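Local coordinates for 2OG-Fe dioxygenase family protein (Methylibium petroleiphilum, PDB 3PL0) that probably acts as an iron- and 2-oxoglutarate-dependent dioxygenase built on the double-stranded beta-helix fold of the cupin superfamily, at residues L8-G11 with R12-L16; C25-T28 with P29-E33; T36-P39 with L40-D44; W91-T95 with Y96-H100; L210-D214 with Q215-H219. All coordinates share one frame; numbering follows the deposited sequence.

Contact 1 (L8-G11 with R12-L16); sequences LPLG and RATAL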
loop_
_atom_site.group_PDB
_atom_site.type_symbol
_atom_site.label_atom_id
_atom_site.label_comp_id
_atom_site.label_asym_id
_atom_site.label_seq_id
_atom_site.Cartn_x
_atom_site.Cartn_y
_atom_site.Cartn_z
ATOM N N LEU A 8 -5.543 19.531 0.962
ATOM C CA LEU A 8 -6.870 19.692 0.385
ATOM C C LEU A 8 -7.366 18.394 -0.305
ATOM O O LEU A 8 -6.593 17.658 -0.919
ATOM C CB LEU A 8 -6.899 20.887 -0.573
ATOM C CG LEU A 8 -6.564 22.250 0.067
ATOM C CD1 LEU A 8 -6.968 23.383 -0.855
ATOM C CD2 LEU A 8 -7.239 22.400 1.417
ATOM N N PRO A 9 -8.681 18.118 -0.182
ATOM C CA PRO A 9 -9.268 16.910 -0.779
ATOM C C PRO A 9 -9.414 16.955 -2.305
ATOM O O PRO A 9 -9.947 17.913 -2.862
ATOM C CB PRO A 9 -10.629 16.818 -0.094
ATOM C CG PRO A 9 -11.018 18.238 0.156
ATOM C CD PRO A 9 -9.724 19.018 0.357
ATOM N N LEU A 10 -8.896 15.950 -2.994
ATOM C CA LEU A 10 -9.079 15.825 -4.417
ATOM C C LEU A 10 -10.369 15.053 -4.679
ATOM O O LEU A 10 -10.653 14.044 -4.006
ATOM C CB LEU A 10 -7.912 15.042 -5.031
ATOM C CG LEU A 10 -6.534 15.705 -5.060
ATOM C CD1 LEU A 10 -5.509 14.715 -5.648
ATOM C CD2 LEU A 10 -6.610 17.017 -5.850
ATOM N N GLY A 11 -11.127 15.492 -5.677
ATOM C CA GLY A 11 -12.234 14.703 -6.170
ATOM C C GLY A 11 -11.669 13.711 -7.137
ATOM O O GLY A 11 -10.532 13.836 -7.595
ATOM N N ARG A 12 -12.485 12.734 -7.502
ATOM C CA ARG A 12 -12.029 11.695 -8.411
ATOM C C ARG A 12 -11.484 12.195 -9.745
ATOM O O ARG A 12 -10.477 11.723 -10.204
ATOM C CB ARG A 12 -13.199 10.783 -8.704
ATOM C CG ARG A 12 -12.828 9.526 -9.295
ATOM C CD ARG A 12 -14.071 9.024 -9.891
ATOM N NE ARG A 12 -14.091 7.600 -9.860
ATOM C CZ ARG A 12 -14.566 6.861 -10.841
ATOM N NH1 ARG A 12 -15.023 7.428 -11.951
ATOM N NH2 ARG A 12 -14.552 5.551 -10.707
ATOM N N ALA A 13 -12.194 13.107 -10.403
ATOM C CA ALA A 13 -11.725 13.601 -11.701
ATOM C C ALA A 13 -10.357 14.323 -11.578
ATOM O O ALA A 13 -9.454 14.081 -12.374
ATOM C CB ALA A 13 -12.800 14.496 -12.401
ATOM N N THR A 14 -10.178 15.187 -10.582
ATOM C CA THR A 14 -8.864 15.790 -10.403
ATOM C C THR A 14 -7.815 14.717 -10.111
ATOM O O THR A 14 -6.775 14.758 -10.705
ATOM C CB THR A 14 -8.840 16.880 -9.324
ATOM O OG1 THR A 14 -9.879 17.814 -9.589
ATOM C CG2 THR A 14 -7.534 17.631 -9.343
ATOM N N ALA A 15 -8.137 13.725 -9.268
ATOM C CA ALA A 15 -7.188 12.652 -8.915
ATOM C C ALA A 15 -6.726 11.906 -10.170
ATOM O O ALA A 15 -5.535 11.594 -10.327
ATOM C CB ALA A 15 -7.794 11.701 -7.899
ATOM N N LEU A 16 -7.682 11.645 -11.063
ATOM C CA LEU A 16 -7.358 11.046 -12.355
ATOM C C LEU A 16 -6.405 11.925 -13.170
ATOM O O LEU A 16 -5.457 11.416 -13.759
ATOM C CB LEU A 16 -8.633 10.755 -13.171
ATOM C CG LEU A 16 -9.443 9.515 -12.796
ATOM C CD1 LEU A 16 -10.700 9.448 -13.663
ATOM C CD2 LEU A 16 -8.629 8.252 -13.009
HETATM O O HOH W 1 -10.675 18.200 -6.999
#

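Contact 2 (C25-T28 with P29-E33); sequences CVLT and PAALE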
loop_
_atom_site.group_PDB
_atom_site.type_symbol
_atom_site.label_atom_id
_atom_site.label_comp_id
_atom_site.label_asym_id
_atom_site.label_seq_id
_atom_site.Cartn_x
_atom_site.Cartn_y
_atom_site.Cartn_z
ATOM N N CYS A 25 -0.959 10.548 -6.784
ATOM C CA CYS A 25 -1.639 11.601 -6.076
ATOM C C CYS A 25 -1.903 11.144 -4.644
ATOM O O CYS A 25 -1.899 9.937 -4.354
ATOM C CB CYS A 25 -2.936 11.977 -6.763
ATOM S SG CYS A 25 -4.202 10.715 -6.708
ATOM N N VAL A 26 -2.151 12.112 -3.778
ATOM C CA VAL A 26 -2.490 11.852 -2.400
ATOM C C VAL A 26 -3.955 12.188 -2.163
ATOM O O VAL A 26 -4.376 13.279 -2.509
ATOM C CB VAL A 26 -1.608 12.718 -1.505
ATOM C CG1 VAL A 26 -1.987 12.543 0.021
ATOM C CG2 VAL A 26 -0.113 12.399 -1.773
ATOM N N LEU A 27 -4.715 11.267 -1.559
ATOM C CA LEU A 27 -6.078 11.548 -1.105
ATOM C C LEU A 27 -6.029 11.795 0.409
ATOM O O LEU A 27 -5.561 10.932 1.180
ATOM C CB LEU A 27 -7.014 10.357 -1.379
ATOM C CG LEU A 27 -7.060 9.828 -2.814
ATOM C CD1 LEU A 27 -8.019 8.663 -2.842
ATOM C CD2 LEU A 27 -7.532 10.938 -3.805
ATOM N N THR A 28 -6.536 12.945 0.838
ATOM C CA THR A 28 -6.715 13.205 2.259
ATOM C C THR A 28 -7.778 12.219 2.763
ATOM O O THR A 28 -8.569 11.682 1.952
ATOM C CB THR A 28 -7.199 14.654 2.518
ATOM O OG1 THR A 28 -8.497 14.856 1.925
ATOM C CG2 THR A 28 -6.210 15.696 1.937
ATOM N N PRO A 29 -7.840 11.990 4.087
ATOM C CA PRO A 29 -8.923 11.161 4.630
ATOM C C PRO A 29 -10.318 11.631 4.202
ATOM O O PRO A 29 -11.183 10.810 3.944
ATOM C CB PRO A 29 -8.722 11.272 6.139
ATOM C CG PRO A 29 -7.266 11.665 6.314
ATOM C CD PRO A 29 -6.991 12.539 5.153
ATOM N N ALA A 30 -10.541 12.933 4.090
ATOM C CA ALA A 30 -11.824 13.403 3.607
ATOM C C ALA A 30 -12.057 12.985 2.130
ATOM O O ALA A 30 -13.169 12.563 1.765
ATOM C CB ALA A 30 -11.973 14.956 3.822
ATOM N N ALA A 31 -11.030 13.085 1.286
ATOM C CA ALA A 31 -11.147 12.669 -0.111
ATOM C C ALA A 31 -11.460 11.172 -0.215
ATOM O O ALA A 31 -12.264 10.776 -1.059
ATOM C CB ALA A 31 -9.897 13.050 -0.929
ATOM N N LEU A 32 -10.871 10.356 0.660
ATOM C CA LEU A 32 -11.168 8.923 0.723
ATOM C C LEU A 32 -12.605 8.629 1.101
ATOM O O LEU A 32 -13.280 7.790 0.468
ATOM C CB LEU A 32 -10.225 8.197 1.706
ATOM C CG LEU A 32 -10.294 6.660 1.591
ATOM C CD1 LEU A 32 -9.773 6.139 0.249
ATOM C CD2 LEU A 32 -9.564 5.974 2.720
ATOM N N GLU A 33 -13.093 9.334 2.104
ATOM C CA GLU A 33 -14.516 9.269 2.459
ATOM C C GLU A 33 -15.441 9.578 1.289
ATOM O O GLU A 33 -16.398 8.873 1.034
ATOM C CB GLU A 33 -14.867 10.315 3.509
ATOM C CG GLU A 33 -14.632 9.946 4.870
ATOM C CD GLU A 33 -15.354 10.899 5.808
ATOM O OE1 GLU A 33 -15.245 12.127 5.611
ATOM O OE2 GLU A 33 -16.039 10.417 6.723
#

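Contact 3 (T36-P39 with L40-D44); sequences TGMP and LDAFD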
loop_
_atom_site.group_PDB
_atom_site.type_symbol
_atom_site.label_atom_id
_atom_site.label_comp_id
_atom_site.label_asym_id
_atom_site.label_seq_id
_atom_site.Cartn_x
_atom_site.Cartn_y
_atom_site.Cartn_z
ATOM N N THR A 36 -15.053 6.843 -1.511
ATOM C CA THR A 36 -15.547 5.513 -1.226
ATOM C C THR A 36 -17.009 5.514 -0.810
ATOM O O THR A 36 -17.600 4.484 -0.728
ATOM C CB THR A 36 -14.726 4.853 -0.110
ATOM O OG1 THR A 36 -14.847 5.640 1.079
ATOM C CG2 THR A 36 -13.233 4.703 -0.517
ATOM N N GLY A 37 -17.561 6.671 -0.469
ATOM C CA GLY A 37 -18.871 6.766 0.168
ATOM C C GLY A 37 -19.028 6.156 1.554
ATOM O O GLY A 37 -20.140 5.870 1.969
HETATM N N MSE A 38 -17.926 5.989 2.268
HETATM C CA MSE A 38 -17.868 5.374 3.597
HETATM C C MSE A 38 -17.283 6.418 4.520
HETATM O O MSE A 38 -16.266 7.017 4.193
HETATM C CB MSE A 38 -16.845 4.261 3.640
HETATM C CG MSE A 38 -17.240 2.940 3.166
HETATM SE SE MSE A 38 -18.383 2.071 4.439
HETATM C CE MSE A 38 -19.860 2.297 3.216
ATOM N N PRO A 39 -17.886 6.607 5.692
ATOM C CA PRO A 39 -17.345 7.544 6.664
ATOM C C PRO A 39 -16.110 6.991 7.391
ATOM O O PRO A 39 -15.925 5.775 7.507
ATOM C CB PRO A 39 -18.518 7.765 7.610
ATOM C CG PRO A 39 -19.272 6.500 7.567
ATOM C CD PRO A 39 -19.182 6.057 6.117
ATOM N N LEU A 40 -15.254 7.883 7.854
ATOM C CA LEU A 40 -14.031 7.453 8.502
ATOM C C LEU A 40 -14.287 6.481 9.660
ATOM O O LEU A 40 -13.440 5.616 9.910
ATOM C CB LEU A 40 -13.224 8.642 8.998
ATOM C CG LEU A 40 -12.556 9.481 7.899
ATOM C CD1 LEU A 40 -11.855 10.678 8.525
ATOM C CD2 LEU A 40 -11.576 8.649 7.046
ATOM N N ASP A 41 -15.410 6.590 10.381
ATOM C CA ASP A 41 -15.671 5.658 11.490
ATOM C C ASP A 41 -15.709 4.214 11.003
ATOM O O ASP A 41 -15.280 3.302 11.715
ATOM C CB ASP A 41 -16.972 6.009 12.234
ATOM C CG ASP A 41 -16.856 7.299 13.061
ATOM O OD1 ASP A 41 -15.746 7.878 13.150
ATOM O OD2 ASP A 41 -17.880 7.744 13.620
ATOM N N ALA A 42 -16.251 4.004 9.789
ATOM C CA ALA A 42 -16.321 2.650 9.228
ATOM C C ALA A 42 -14.922 2.144 8.874
ATOM O O ALA A 42 -14.670 0.976 8.983
ATOM C CB ALA A 42 -17.251 2.556 7.996
ATOM N N PHE A 43 -14.030 3.015 8.420
ATOM C CA PHE A 43 -12.634 2.619 8.188
ATOM C C PHE A 43 -11.931 2.282 9.512
ATOM O O PHE A 43 -11.134 1.351 9.567
ATOM C CB PHE A 43 -11.860 3.695 7.410
ATOM C CG PHE A 43 -12.223 3.736 5.989
ATOM C CD1 PHE A 43 -11.736 2.765 5.113
ATOM C CD2 PHE A 43 -13.085 4.697 5.519
ATOM C CE1 PHE A 43 -12.126 2.771 3.802
ATOM C CE2 PHE A 43 -13.462 4.720 4.179
ATOM C CZ PHE A 43 -12.987 3.766 3.329
ATOM N N ASP A 44 -12.278 3.008 10.574
ATOM C CA ASP A 44 -11.656 2.759 11.880
ATOM C C ASP A 44 -11.881 1.343 12.410
ATOM O O ASP A 44 -11.074 0.854 13.191
ATOM C CB ASP A 44 -12.063 3.797 12.913
ATOM C CG ASP A 44 -11.371 5.159 12.697
ATOM O OD1 ASP A 44 -10.332 5.237 12.003
ATOM O OD2 ASP A 44 -11.911 6.160 13.190
#

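Contact 4 (W91-T95 with Y96-H100); sequences WQPTT and YNALH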
loop_
_atom_site.group_PDB
_atom_site.type_symbol
_atom_site.label_atom_id
_atom_site.label_comp_id
_atom_site.label_asym_id
_atom_site.label_seq_id
_atom_site.Cartn_x
_atom_site.Cartn_y
_atom_site.Cartn_z
ATOM N N TRP A 91 5.062 -13.434 -4.951
ATOM C CA TRP A 91 6.273 -13.613 -5.741
ATOM C C TRP A 91 7.231 -12.430 -5.602
ATOM O O TRP A 91 6.818 -11.291 -5.685
ATOM C CB TRP A 91 5.914 -13.816 -7.247
ATOM C CG TRP A 91 7.003 -14.476 -8.105
ATOM C CD1 TRP A 91 7.887 -15.419 -7.698
ATOM C CD2 TRP A 91 7.299 -14.234 -9.503
ATOM N NE1 TRP A 91 8.722 -15.767 -8.724
ATOM C CE2 TRP A 91 8.386 -15.055 -9.847
ATOM C CE3 TRP A 91 6.765 -13.374 -10.484
ATOM C CZ2 TRP A 91 8.943 -15.088 -11.163
ATOM C CZ3 TRP A 91 7.306 -13.407 -11.790
ATOM C CH2 TRP A 91 8.391 -14.264 -12.107
ATOM N N GLN A 92 8.513 -12.721 -5.433
ATOM C CA GLN A 92 9.558 -11.707 -5.247
ATOM C C GLN A 92 10.791 -12.085 -6.122
ATOM O O GLN A 92 11.877 -12.427 -5.589
ATOM C CB GLN A 92 9.974 -11.629 -3.756
ATOM C CG GLN A 92 9.058 -10.798 -2.875
ATOM C CD GLN A 92 9.189 -11.093 -1.359
ATOM O OE1 GLN A 92 8.214 -10.960 -0.614
ATOM N NE2 GLN A 92 10.364 -11.529 -0.924
ATOM N N PRO A 93 10.630 -12.034 -7.462
ATOM C CA PRO A 93 11.766 -12.295 -8.347
ATOM C C PRO A 93 12.749 -11.151 -8.186
ATOM O O PRO A 93 12.335 -10.075 -7.722
ATOM C CB PRO A 93 11.135 -12.252 -9.714
ATOM C CG PRO A 93 9.888 -11.335 -9.536
ATOM C CD PRO A 93 9.393 -11.704 -8.193
ATOM N N THR A 94 14.020 -11.333 -8.531
ATOM C CA THR A 94 14.975 -10.228 -8.378
ATOM C C THR A 94 14.737 -9.168 -9.440
ATOM O O THR A 94 15.286 -8.063 -9.323
ATOM C CB THR A 94 16.488 -10.646 -8.471
ATOM O OG1 THR A 94 16.805 -11.099 -9.802
ATOM C CG2 THR A 94 16.860 -11.724 -7.446
ATOM N N THR A 95 13.955 -9.484 -10.489
ATOM C CA THR A 95 13.669 -8.483 -11.488
ATOM C C THR A 95 12.297 -8.737 -12.008
ATOM O O THR A 95 11.867 -9.901 -12.143
ATOM C CB THR A 95 14.729 -8.526 -12.641
ATOM O OG1 THR A 95 14.367 -7.628 -13.710
ATOM C CG2 THR A 95 14.889 -9.960 -13.206
ATOM N N TYR A 96 11.603 -7.658 -12.366
ATOM C CA TYR A 96 10.326 -7.799 -13.056
ATOM C C TYR A 96 10.459 -8.248 -14.508
ATOM O O TYR A 96 9.477 -8.461 -15.179
ATOM C CB TYR A 96 9.491 -6.528 -12.897
ATOM C CG TYR A 96 9.213 -6.296 -11.441
ATOM C CD1 TYR A 96 8.512 -7.249 -10.691
ATOM C CD2 TYR A 96 9.691 -5.159 -10.792
ATOM C CE1 TYR A 96 8.274 -7.049 -9.340
ATOM C CE2 TYR A 96 9.461 -4.959 -9.464
ATOM C CZ TYR A 96 8.748 -5.908 -8.736
ATOM O OH TYR A 96 8.516 -5.717 -7.390
ATOM N N ASN A 97 11.681 -8.447 -14.971
ATOM C CA ASN A 97 11.914 -9.156 -16.240
ATOM C C ASN A 97 11.864 -10.681 -16.119
ATOM O O ASN A 97 12.053 -11.376 -17.127
ATOM C CB ASN A 97 13.298 -8.774 -16.785
ATOM C CG ASN A 97 13.360 -7.340 -17.238
ATOM O OD1 ASN A 97 12.364 -6.796 -17.672
ATOM N ND2 ASN A 97 14.524 -6.721 -17.113
ATOM N N ALA A 98 11.693 -11.186 -14.891
ATOM C CA ALA A 98 11.715 -12.609 -14.622
ATOM C C ALA A 98 10.477 -13.277 -15.203
ATOM O O ALA A 98 9.380 -12.730 -15.165
ATOM C CB ALA A 98 11.837 -12.889 -13.105
ATOM N N LEU A 99 10.688 -14.435 -15.802
ATOM C CA LEU A 99 9.640 -15.265 -16.361
ATOM C C LEU A 99 9.374 -16.441 -15.434
ATOM O O LEU A 99 8.265 -16.928 -15.382
ATOM C CB LEU A 99 10.081 -15.820 -17.699
ATOM C CG LEU A 99 10.253 -14.803 -18.793
ATOM C CD1 LEU A 99 10.623 -15.540 -20.042
ATOM C CD2 LEU A 99 8.964 -13.984 -18.958
ATOM N N HIS A 100 10.392 -16.870 -14.687
ATOM C CA HIS A 100 10.323 -18.106 -13.914
ATOM C C HIS A 100 11.356 -18.031 -12.789
ATOM O O HIS A 100 12.275 -17.215 -12.834
ATOM C CB HIS A 100 10.612 -19.266 -14.871
ATOM C CG HIS A 100 10.637 -20.627 -14.248
ATOM N ND1 HIS A 100 11.718 -21.098 -13.535
ATOM C CD2 HIS A 100 9.752 -21.650 -14.309
ATOM C CE1 HIS A 100 11.486 -22.343 -13.164
ATOM N NE2 HIS A 100 10.300 -22.703 -13.620
#

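Contact 5 (L210-D214 with Q215-H219); sequences LLLDD and QQVIH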
loop_
_atom_site.group_PDB
_atom_site.type_symbol
_atom_site.label_atom_id
_atom_site.label_comp_id
_atom_site.label_asym_id
_atom_site.label_seq_id
_atom_site.Cartn_x
_atom_site.Cartn_y
_atom_site.Cartn_z
ATOM N N LEU A 210 -1.916 7.229 -0.644
ATOM C CA LEU A 210 -1.058 7.540 -1.755
ATOM C C LEU A 210 -1.413 6.587 -2.878
ATOM O O LEU A 210 -1.242 5.382 -2.728
ATOM C CB LEU A 210 0.414 7.354 -1.362
ATOM C CG LEU A 210 1.497 7.426 -2.454
ATOM C CD1 LEU A 210 1.473 8.797 -3.096
ATOM C CD2 LEU A 210 2.870 7.097 -1.851
ATOM N N LEU A 211 -1.854 7.144 -3.992
ATOM C CA LEU A 211 -2.139 6.417 -5.227
ATOM C C LEU A 211 -0.940 6.531 -6.152
ATOM O O LEU A 211 -0.401 7.643 -6.321
ATOM C CB LEU A 211 -3.391 6.966 -5.919
ATOM C CG LEU A 211 -4.687 6.955 -5.058
ATOM C CD1 LEU A 211 -5.913 7.473 -5.806
ATOM C CD2 LEU A 211 -4.960 5.532 -4.429
ATOM N N LEU A 212 -0.492 5.403 -6.717
ATOM C CA LEU A 212 0.697 5.342 -7.583
ATOM C C LEU A 212 0.387 4.587 -8.899
ATOM O O LEU A 212 -0.227 3.533 -8.900
ATOM C CB LEU A 212 1.840 4.568 -6.893
ATOM C CG LEU A 212 2.346 5.060 -5.535
ATOM C CD1 LEU A 212 3.187 3.970 -4.841
ATOM C CD2 LEU A 212 3.172 6.362 -5.683
ATOM N N ASP A 213 0.820 5.145 -10.015
ATOM C CA ASP A 213 0.860 4.427 -11.283
ATOM C C ASP A 213 2.212 3.765 -11.299
ATOM O O ASP A 213 3.279 4.385 -11.544
ATOM C CB ASP A 213 0.701 5.387 -12.437
ATOM C CG ASP A 213 0.801 4.715 -13.794
ATOM O OD1 ASP A 213 1.238 3.544 -13.913
ATOM O OD2 ASP A 213 0.451 5.407 -14.757
ATOM N N ASP A 214 2.173 2.478 -11.046
ATOM C CA ASP A 214 3.394 1.705 -10.859
ATOM C C ASP A 214 4.275 1.610 -12.103
ATOM O O ASP A 214 5.414 1.180 -12.022
ATOM C CB ASP A 214 3.038 0.303 -10.383
ATOM C CG ASP A 214 4.192 -0.390 -9.747
ATOM O OD1 ASP A 214 4.744 0.158 -8.748
ATOM O OD2 ASP A 214 4.575 -1.460 -10.263
ATOM N N GLN A 215 3.742 1.998 -13.254
ATOM C CA GLN A 215 4.545 2.039 -14.494
ATOM C C GLN A 215 5.188 3.415 -14.741
ATOM O O GLN A 215 5.935 3.575 -15.681
ATOM C CB GLN A 215 3.671 1.618 -15.703
ATOM C CG GLN A 215 3.176 0.145 -15.585
ATOM C CD GLN A 215 2.343 -0.320 -16.786
ATOM O OE1 GLN A 215 2.122 0.417 -17.746
ATOM N NE2 GLN A 215 1.869 -1.541 -16.713
ATOM N N GLN A 216 4.887 4.406 -13.914
ATOM C CA GLN A 216 5.365 5.774 -14.162
ATOM C C GLN A 216 6.186 6.384 -13.039
ATOM O O GLN A 216 6.914 7.329 -13.263
ATOM C CB GLN A 216 4.167 6.657 -14.403
ATOM C CG GLN A 216 3.504 6.388 -15.742
ATOM C CD GLN A 216 4.438 6.688 -16.896
ATOM O OE1 GLN A 216 5.065 7.748 -16.931
ATOM N NE2 GLN A 216 4.553 5.749 -17.836
ATOM N N VAL A 217 6.049 5.863 -11.822
ATOM C CA VAL A 217 6.762 6.392 -10.671
ATOM C C VAL A 217 7.379 5.222 -9.897
ATOM O O VAL A 217 7.002 4.031 -10.087
ATOM C CB VAL A 217 5.834 7.224 -9.760
ATOM C CG1 VAL A 217 5.267 8.424 -10.526
ATOM C CG2 VAL A 217 4.710 6.336 -9.202
ATOM N N ILE A 218 8.393 5.577 -9.115
ATOM C CA ILE A 218 8.977 4.693 -8.116
ATOM C C ILE A 218 8.878 5.377 -6.748
ATOM O O ILE A 218 8.663 6.586 -6.653
ATOM C CB ILE A 218 10.418 4.267 -8.451
ATOM C CG1 ILE A 218 11.369 5.484 -8.546
ATOM C CG2 ILE A 218 10.449 3.375 -9.763
ATOM C CD1 ILE A 218 12.811 5.093 -8.797
ATOM N N HIS A 219 8.983 4.602 -5.676
ATOM C CA HIS A 219 8.753 5.181 -4.369
ATOM C C HIS A 219 9.532 4.437 -3.289
ATOM O O HIS A 219 10.193 3.408 -3.553
ATOM C CB HIS A 219 7.250 5.220 -4.086
ATOM C CG HIS A 219 6.646 3.861 -3.903
ATOM N ND1 HIS A 219 6.363 3.324 -2.658
ATOM C CD2 HIS A 219 6.331 2.903 -4.808
ATOM C CE1 HIS A 219 5.884 2.098 -2.810
ATOM N NE2 HIS A 219 5.837 1.825 -4.106
HETATM O O HOH W 2 7.769 2.514 -12.301
HETATM O O HOH W 3 5.818 2.554 -8.093
#

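Contact 1 (L8-G11 with R12-L16)
Leu10 and Gly11 meet Thr14 and Ala15 in a local N-terminal helix cap at the protein surface, where the loop near the start of the chain turns into helix 12-22. Gly11 is the N-cap residue. Its carbonyl opens the helical bonding: Ala15 N donates to Gly11 O at 2.9 Å, nearly straight at 162°. Ala15 CB comes within 3.5 Å of the same oxygen. Leu10, one place before the cap, folds back over the first turn in the manner of a hydrophobic staple. Its CG stands beside the backbone N, on the far side from the carbonyl carbon (chi1 -69°), and this sends the two methyls to different residues of the turn. CD1 lies along the buried Ala15, 4.4 Å from its CB, in a loose apolar contact. CD2 meets Thr14 CG2 at 3.7 Å, the two side chains crossing at about a right angle. The leucine branch thus straddles two successive helical residues. Beneath this turn, Leu10 and Ala15 both rest on Cys25 of strand 24-27, while the side chain of Arg12 leaves the cap to reach Glu129 and Lys133 on helix 118-134. Gly11 offers no side chain with which to cap the helix. Separately, Thr14 turns its OG1 back beside its own backbone N (chi1 -52°), where a single water bridges it to the amide of Gly11: the water accepts from Gly11 N at 3.0 Å and lies 2.7 Å from Thr14 OG1.

Contact 2 (C25-T28 with P29-E33)
Thr28 meets the first turn of the following helix with every part of its side chain but the methyl. Its CB lies beside the proline ring, 3.4 Å from Pro29 CD, a short distance set largely by the shared peptide bond. From there OG1 is turned between the backbone N and the carbonyl carbon (chi1 63°), which brings it over the open end of the helix. It accepts a fairly straight bond from Ala31 N (3.2 Å, 160°) and brushes the methyl of Ala31, with OG1 to CB at 3.7 Å. The other branch, CG2, touches Leu8 O in the loop before helix 12-22. This is a classical N-cap at the junction of strand 24-27 and helix 29-36, whose local axes stand 80° apart. The threonine carbonyl adds the first main-chain bond, Leu32 N to Thr28 O at 3.0 Å. On the buried side Leu27, just ahead of the cap, packs its CB on Ala31 CB at 4.0 Å, and its CD1 makes a loose hydrophobic staple with Leu32 CD1 at 4.4 Å. Leu27 also touches Leu211 and Leu32 touches Val209, both on strand 209-213, and Leu32 continues to Phe43 on helix 40-44.

Contact 3 (T36-P39 with L40-D44)
Met38 and Thr36 close on the ring of Phe43 where the chain leaves helix 29-36 and starts helix 40-44, a tight helix-loop-helix corner with Pro39 as N-cap. Gly37 ends the first helix with positive phi (64°). Packing is closest at the ring. Selenomethionine Met38, just before the cap, puts its CB 3.5 Å from Phe43 CE2, a hydrophobic staple made with the root of the side chain. The Thr36 side chain runs head-on against that of Phe43 and sets OG1 at the ring edge, in its plane, 3.5 Å from Phe43 CZ. That hydroxyl is bonded to Leu32 O, one turn back in helix 29-36, and also takes a weak bond from Met38 N at 3.3 Å. Leu32 and helix 118-134, through Ser119 and Leu123, enclose the phenylalanine further, and Trp207 meets its ring at an oblique angle. Met38 O is buried here without a polar partner in the model. The other side is looser. Bends at chi2 and chi3 lead the end of Met38 off from the ring, and SE makes a single apolar touch, 3.8 Å to Ala42 CB, before the side chain reaches Ala122. Pro39 and Asp41 lie exposed. Glu33 OE2 of the preceding helix accepts from Leu40 N, the first amide of the new helix. The cap carbonyl grips the turn unevenly: Phe43 N donates to Pro39 O only weakly at 3.5 Å, whereas Ala42 N donates to Pro39 O at 2.9 Å from 47° above the carbonyl plane.

Contact 4 (W91-T95 with Y96-H100)
Ala98 is the bump of this contact, and Trp91, Pro93 and the Thr95 carbonyl form the hollow that receives it. Its methyl fits against the proline, CB to Pro93 CB at 3.5 Å, and against the far corner of the indole, where Trp91 CH2 lies 3.8 Å from the same CB. The proline in turn sits on one face of the tryptophan, its CD 3.5 Å above the ring plane and shifted toward the rim. All this belongs to the surface loop of the hairpin joining strands 90-92 and 103-105, where a type I beta turn from Thr95 to Ala98 brings the chain back. Ala98 N closes the turn on Thr95 O at 3.0 Å. Thr95 adds an ST turn: with OG1 opposite the backbone N (chi1 174°), it accepts from Asn97 N at 3.1 Å, nearly straight at 166°. Within the turn, Tyr96 CD1 touches Pro93 CG loosely at 4.5 Å, and its OH makes a weak bond to Arg167 O. Residues 98-100 then pass the indole edge, Ala98 O lying 3.6 Å from Trp91 CH2, followed by the carbonyl carbon of His100. Trp91 NE1 bonds Gly101 O, and the indole touches Gln251 and Pro253 near the C-terminus.

Contact 5 (L210-D214 with Q215-H219)
Leu212 lays a methyl over the imidazole of His219 while Asp213 folds its carboxylate round the intervening turn. The leucine and histidine side chains cross at about a right angle: Leu212 CD1 makes a CH-pi contact 3.5 Å from the ring centroid, displaced to the CD2 side. His219 reaches under it because chi1 (68°) sets CG between the backbone N and the carbonyl carbon. The second leucine methyl, CD2, meets Val217 CG2 at 3.8 Å, also crosswise, so that the two methyls touch different residues of the second strand. Asp213 and Gln216 run side by side in the same direction, Asp213 OD2 lying 3.4 Å from Gln216 CG, and that oxygen forms a salt bridge with Arg135. The other oxygen makes an Asx turn: Gln215 N donates to Asp213 OD1 at 3.0 Å, from the anti side and 35° out of the carboxylate plane. Two further amides share Asp213 O, Gln216 N at 2.9 Å and Val217 N at 3.2 Å. Across the turn two waters each donate to Val217 O, one also to Asp214 O and the other to Asp214 OD1. Val170 N bonds the same carboxylate at OD2 and Asp168 N at OD1. His219 NE2 bonds Asp168 OD1 and the ring meets that of His166, an arrangement consistent with the His-x-Asp...His metal site of this family. Strand 210-213 lies between 24-27 and 172-181 in the larger sheet, strand 217-219 joins 183-192 in a smaller one, and the turn, at 132° between their directions, links the two, with Val190 packed against Leu212 and Val217.

Contacts 2 and 5 are buried, whereas 1, 3 and 4 lie at the surface. The first three each start a helix with an apolar residue ahead of the cap, but the cap differs: a glycine without a capping side chain, with a bridging water, in contact 1, a threonine hydroxyl in contact 2, and a proline in contact 3, where Glu33 of contact 2 bonds the first amide. Contacts 1 and 2 touch directly, Leu10 beside Val26 and Ala31. Contacts 2 and 5 share a sheet, where Cys25 O pairs with Leu211 N. Contact 5 adds buried carboxylates and a histidine to apolar packing. Contact 4, about 33 Å from contact 2 between centres, is a separate hairpin loop.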